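MxaA (Stigmatella aurantiaca, PDB 4W4T) probably releases the finished myxalamid chain by NADPH-dependent reduction, through the terminal reductase domain of a polyketide-peptide synthetase. Local coordinates at residues I124-L129 against E172-L176; A145-N149 against L185-S189. All coordinates share one frame; numbering follows the deposited sequence.

Read from the N terminus, the Rossmann-type reductase domain first gives 124-129, in the loop after strand 117-121; strand 145-148 comes next, then helix 159-177 with 172-176, and finally strand 185-188. Contact 1 closes when helix 159-177 comes back against the loop, and contact 2 when the chain emerging from that helix forms a strand beside 145-148. Their segments alternate, so the contacts cross rather than nest. Helix 159-177 joins them: I173 packs on I124 and L129 within contact 1 and also on L185 and H148 of contact 2. Together they tie NADPH-binding loop residues to the parallel sheet through the crossover helix.

Contact 1: I124-L129 against E172-L176; sequences IGQPLL and EILRL
L129 of the loop after strand 117-121 presses its two methyls against helix 159-177, the crossover helix of a Rossmann-type beta-alpha-beta unit. Its forked end is the bump, and it sits in a hollow formed by E172 CB, I173 CD1 and L176 CD2. Both methyls meet the end of I173, CD1 of L129 lying 3.9 Å from I173 CD1, and CD2 also rests on E172 CB at 3.8 Å. The L129 and I173 side chains meet at about a right angle. I124, an NADPH-binding residue, brings its CD1 to I173 CG1 (4.2 Å), and L128 lays CD2 over the aliphatic part of R175, 4.0 Å from its CD. Among these apolar contacts E172 is the polar centre. Its chain is bent about the CB-CG bond (chi2 -56°), bringing the carboxylate up to the loop backbone, where OE1 accepts the N-H of L128 at 2.7 Å on its anti side. With an alanine here, the L128 N-H would probably lose its acceptor, and R175 would be likely to turn more freely. R175 grips the carboxylate side-on: NE and NH2 both reach OE2, which lies in the guanidinium plane, with NH2 of R175 3.0 Å from OE2 of E172.

Contact 2: A145-N149 against L185-S189; sequences AIYHN and LHYVS
The ring of Y147 carries H186 on one face: CD2 of the histidine stands 3.5 Å above the tyrosine plane, offset toward the rim, and H186 CB adds a CH-pi contact over the same ring, 4.2 Å from its centroid. The two rings are oblique, their planes at 42°. Y147 OH is hydrogen-bonded to S298 and H186 ND1 to T240. Y147 and H186 lie on one face of the sheet; on the other a second aromatic pair forms, H148 CD2 meeting the edge of the Y187 ring, near its plane, 3.5 Å from CE1, the planes again oblique. H148 reaches there because its CG is trans to the backbone N (chi1 -179°), as is that of Y187, and the two side chains run alongside. T61 and T170 take the two nitrogens of H148, which probably fixes the turn of its imidazole. This alternation belongs to parallel strands 145-148 and 185-188, neighbours in the Rossmann sheet that flank helix 159-177 in a beta-alpha-beta crossover. Their ladder runs from H186 N to I146 O (2.7 Å, nearly straight at 176°), through H148 N to H186 O, to V188 N with H148 O. On the face shared with H148, L185 CD1 fits against I146 CG2 (3.7 Å) and H148 CB. At the strand end, OD1 of N149, an NADPH-binding residue, lies 3.5 Å from V188 CG1.

Contact 1: I124-L129 against E172-L176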
loop_
_atom_site.group_PDB
_atom_site.type_symbol
_atom_site.label_atom_id
_atom_site.label_comp_id
_atom_site.label_asym_id
_atom_site.label_seq_id
_atom_site.Cartn_x
_atom_site.Cartn_y
_atom_site.Cartn_z
ATOM N N ILE A 124 19.230 -13.487 -6.790
ATOM C CA ILE A 124 19.885 -12.244 -7.136
ATOM C C ILE A 124 20.185 -11.337 -5.922
ATOM O O ILE A 124 21.117 -10.528 -5.948
ATOM C CB ILE A 124 19.018 -11.484 -8.163
ATOM C CG1 ILE A 124 19.896 -10.567 -9.006
ATOM C CG2 ILE A 124 17.841 -10.775 -7.495
ATOM C CD1 ILE A 124 20.951 -11.323 -9.770
ATOM N N GLY A 125 19.418 -11.483 -4.850
ATOM C CA GLY A 125 19.572 -10.602 -3.708
ATOM C C GLY A 125 20.539 -11.130 -2.655
ATOM O O GLY A 125 20.577 -10.605 -1.547
ATOM N N GLN A 126 21.316 -12.157 -2.999
ATOM C CA GLN A 126 22.268 -12.771 -2.059
ATOM C C GLN A 126 23.687 -12.708 -2.621
ATOM O O GLN A 126 23.857 -12.695 -3.842
ATOM C CB GLN A 126 21.885 -14.230 -1.783
ATOM C CG GLN A 126 20.545 -14.407 -1.082
ATOM C CD GLN A 126 20.588 -13.926 0.353
ATOM O OE1 GLN A 126 21.648 -13.906 0.976
ATOM N NE2 GLN A 126 19.442 -13.536 0.886
ATOM N N PRO A 127 24.707 -12.681 -1.740
ATOM C CA PRO A 127 26.108 -12.737 -2.180
ATOM C C PRO A 127 26.343 -13.901 -3.125
ATOM O O PRO A 127 25.781 -14.980 -2.900
ATOM C CB PRO A 127 26.896 -12.944 -0.868
ATOM C CG PRO A 127 26.015 -12.375 0.188
ATOM C CD PRO A 127 24.590 -12.566 -0.267
ATOM N N LEU A 128 27.147 -13.679 -4.167
ATOM C CA LEU A 128 27.451 -14.730 -5.134
ATOM C C LEU A 128 26.182 -15.316 -5.758
ATOM O O LEU A 128 26.173 -16.468 -6.184
ATOM C CB LEU A 128 28.272 -15.842 -4.470
ATOM C CG LEU A 128 29.558 -15.440 -3.740
ATOM C CD1 LEU A 128 30.312 -16.700 -3.279
ATOM C CD2 LEU A 128 30.462 -14.571 -4.598
ATOM N N LEU A 129 25.118 -14.510 -5.820
ATOM C CA LEU A 129 23.848 -14.947 -6.392
ATOM C C LEU A 129 23.260 -16.127 -5.626
ATOM O O LEU A 129 22.500 -16.916 -6.182
ATOM C CB LEU A 129 24.022 -15.327 -7.867
ATOM C CG LEU A 129 24.799 -14.339 -8.723
ATOM C CD1 LEU A 129 25.076 -14.911 -10.116
ATOM C CD2 LEU A 129 24.029 -13.010 -8.807
ATOM N N GLU A 172 27.123 -8.467 -7.999
ATOM C CA GLU A 172 27.546 -9.869 -7.989
ATOM C C GLU A 172 27.618 -10.435 -9.408
ATOM O O GLU A 172 28.448 -11.293 -9.710
ATOM C CB GLU A 172 26.604 -10.704 -7.114
ATOM C CG GLU A 172 26.641 -10.288 -5.636
ATOM C CD GLU A 172 28.059 -10.339 -5.052
ATOM O OE1 GLU A 172 28.530 -11.451 -4.710
ATOM O OE2 GLU A 172 28.695 -9.267 -4.933
ATOM N N ILE A 173 26.736 -9.956 -10.280
ATOM C CA ILE A 173 26.772 -10.324 -11.697
ATOM C C ILE A 173 28.059 -9.820 -12.315
ATOM O O ILE A 173 28.710 -10.528 -13.093
ATOM C CB ILE A 173 25.537 -9.743 -12.461
ATOM C CG1 ILE A 173 24.285 -10.569 -12.149
ATOM C CG2 ILE A 173 25.796 -9.645 -13.986
ATOM C CD1 ILE A 173 24.349 -12.021 -12.671
ATOM N N LEU A 174 28.447 -8.595 -11.967
ATOM C CA LEU A 174 29.712 -8.054 -12.468
ATOM C C LEU A 174 30.892 -8.855 -11.933
ATOM O O LEU A 174 31.877 -9.060 -12.629
ATOM C CB LEU A 174 29.874 -6.582 -12.097
ATOM C CG LEU A 174 28.863 -5.664 -12.796
ATOM C CD1 LEU A 174 28.934 -4.237 -12.235
ATOM C CD2 LEU A 174 29.105 -5.665 -14.315
ATOM N N ARG A 175 30.776 -9.304 -10.693
ATOM C CA ARG A 175 31.784 -10.181 -10.099
ATOM C C ARG A 175 31.955 -11.472 -10.908
ATOM O O ARG A 175 33.067 -11.898 -11.201
ATOM C CB ARG A 175 31.392 -10.507 -8.659
ATOM C CG ARG A 175 32.520 -11.027 -7.825
ATOM C CD ARG A 175 32.069 -11.358 -6.394
ATOM N NE ARG A 175 31.448 -10.225 -5.693
ATOM C CZ ARG A 175 32.118 -9.177 -5.213
ATOM N NH1 ARG A 175 33.434 -9.078 -5.379
ATOM N NH2 ARG A 175 31.472 -8.217 -4.579
ATOM N N LEU A 176 30.841 -12.099 -11.247
ATOM C CA LEU A 176 30.864 -13.326 -12.037
ATOM C C LEU A 176 31.440 -13.067 -13.428
ATOM O O LEU A 176 32.207 -13.873 -13.969
ATOM C CB LEU A 176 29.454 -13.913 -12.132
ATOM C CG LEU A 176 29.289 -15.177 -12.974
ATOM C CD1 LEU A 176 29.974 -16.365 -12.301
ATOM C CD2 LEU A 176 27.824 -15.473 -13.244
#

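Contact 2: A145-N149 against L185-S189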
loop_
_atom_site.group_PDB
_atom_site.type_symbol
_atom_site.label_atom_id
_atom_site.label_comp_id
_atom_site.label_asym_id
_atom_site.label_seq_id
_atom_site.Cartn_x
_atom_site.Cartn_y
_atom_site.Cartn_z
ATOM N N ALA A 145 28.482 -15.865 -21.585
ATOM C CA ALA A 145 27.891 -14.528 -21.612
ATOM C C ALA A 145 26.681 -14.433 -20.676
ATOM O O ALA A 145 26.066 -15.439 -20.297
ATOM C CB ALA A 145 27.510 -14.148 -23.050
ATOM N N ILE A 146 26.360 -13.210 -20.273
ATOM C CA ILE A 146 25.314 -12.973 -19.284
ATOM C C ILE A 146 24.265 -11.986 -19.795
ATOM O O ILE A 146 24.604 -10.901 -20.259
ATOM C CB ILE A 146 25.899 -12.413 -17.966
ATOM C CG1 ILE A 146 26.908 -13.400 -17.374
ATOM C CG2 ILE A 146 24.777 -12.141 -16.954
ATOM C CD1 ILE A 146 27.959 -12.753 -16.501
ATOM N N TYR A 147 23.001 -12.377 -19.706
ATOM C CA TYR A 147 21.885 -11.464 -19.910
ATOM C C TYR A 147 21.277 -11.193 -18.537
ATOM O O TYR A 147 20.616 -12.056 -17.964
ATOM C CB TYR A 147 20.845 -12.042 -20.876
ATOM C CG TYR A 147 21.337 -12.136 -22.317
ATOM C CD1 TYR A 147 22.314 -13.048 -22.676
ATOM C CD2 TYR A 147 20.812 -11.317 -23.309
ATOM C CE1 TYR A 147 22.772 -13.149 -23.986
ATOM C CE2 TYR A 147 21.269 -11.408 -24.622
ATOM C CZ TYR A 147 22.255 -12.324 -24.950
ATOM O OH TYR A 147 22.700 -12.427 -26.257
ATOM N N HIS A 148 21.526 -9.998 -18.009
ATOM C CA HIS A 148 21.076 -9.673 -16.663
ATOM C C HIS A 148 19.754 -8.879 -16.683
ATOM O O HIS A 148 19.738 -7.658 -16.850
ATOM C CB HIS A 148 22.192 -8.917 -15.913
ATOM C CG HIS A 148 21.825 -8.550 -14.504
ATOM N ND1 HIS A 148 20.985 -9.320 -13.734
ATOM C CD2 HIS A 148 22.155 -7.477 -13.748
ATOM C CE1 HIS A 148 20.825 -8.748 -12.551
ATOM N NE2 HIS A 148 21.516 -7.624 -12.539
ATOM N N ASN A 149 18.650 -9.605 -16.537
ATOM C CA ASN A 149 17.307 -9.033 -16.565
ATOM C C ASN A 149 16.589 -9.215 -15.218
ATOM O O ASN A 149 15.430 -8.840 -15.067
ATOM C CB ASN A 149 16.482 -9.670 -17.700
ATOM C CG ASN A 149 15.051 -9.154 -17.746
ATOM O OD1 ASN A 149 14.814 -7.951 -17.684
ATOM N ND2 ASN A 149 14.093 -10.070 -17.799
ATOM N N LEU A 185 28.438 -8.844 -20.888
ATOM C CA LEU A 185 27.242 -8.619 -20.108
ATOM C C LEU A 185 26.230 -7.779 -20.876
ATOM O O LEU A 185 26.523 -6.660 -21.280
ATOM C CB LEU A 185 27.594 -7.928 -18.799
ATOM C CG LEU A 185 26.368 -7.384 -18.063
ATOM C CD1 LEU A 185 25.501 -8.529 -17.547
ATOM C CD2 LEU A 185 26.805 -6.464 -16.948
ATOM N N HIS A 186 25.052 -8.332 -21.096
ATOM C CA HIS A 186 23.979 -7.563 -21.716
ATOM C C HIS A 186 23.019 -7.188 -20.608
ATOM O O HIS A 186 22.285 -8.029 -20.087
ATOM C CB HIS A 186 23.337 -8.368 -22.836
ATOM C CG HIS A 186 24.352 -8.902 -23.793
ATOM N ND1 HIS A 186 25.050 -8.081 -24.651
ATOM C CD2 HIS A 186 24.869 -10.143 -23.957
ATOM C CE1 HIS A 186 25.928 -8.800 -25.326
ATOM N NE2 HIS A 186 25.832 -10.057 -24.929
ATOM N N TYR A 187 23.084 -5.921 -20.208
ATOM C CA TYR A 187 22.405 -5.487 -18.990
ATOM C C TYR A 187 21.070 -4.818 -19.299
ATOM O O TYR A 187 21.020 -3.830 -20.024
ATOM C CB TYR A 187 23.306 -4.536 -18.192
ATOM C CG TYR A 187 22.582 -3.952 -17.011
ATOM C CD1 TYR A 187 22.030 -4.783 -16.042
ATOM C CD2 TYR A 187 22.412 -2.586 -16.880
ATOM C CE1 TYR A 187 21.338 -4.265 -14.961
ATOM C CE2 TYR A 187 21.723 -2.052 -15.794
ATOM C CZ TYR A 187 21.188 -2.902 -14.844
ATOM O OH TYR A 187 20.484 -2.386 -13.774
ATOM N N VAL A 188 19.991 -5.364 -18.745
ATOM C CA VAL A 188 18.677 -4.750 -18.901
ATOM C C VAL A 188 18.441 -3.730 -17.793
ATOM O O VAL A 188 18.171 -4.070 -16.631
ATOM C CB VAL A 188 17.563 -5.794 -18.933
ATOM C CG1 VAL A 188 16.221 -5.111 -19.245
ATOM C CG2 VAL A 188 17.886 -6.858 -20.019
ATOM N N SER A 189 18.548 -2.455 -18.164
ATOM C CA SER A 189 18.328 -1.348 -17.238
ATOM C C SER A 189 16.882 -0.870 -17.309
ATOM O O SER A 189 15.955 -1.668 -17.170
ATOM C CB SER A 189 19.282 -0.193 -17.545
ATOM O OG SER A 189 19.103 0.874 -16.629
#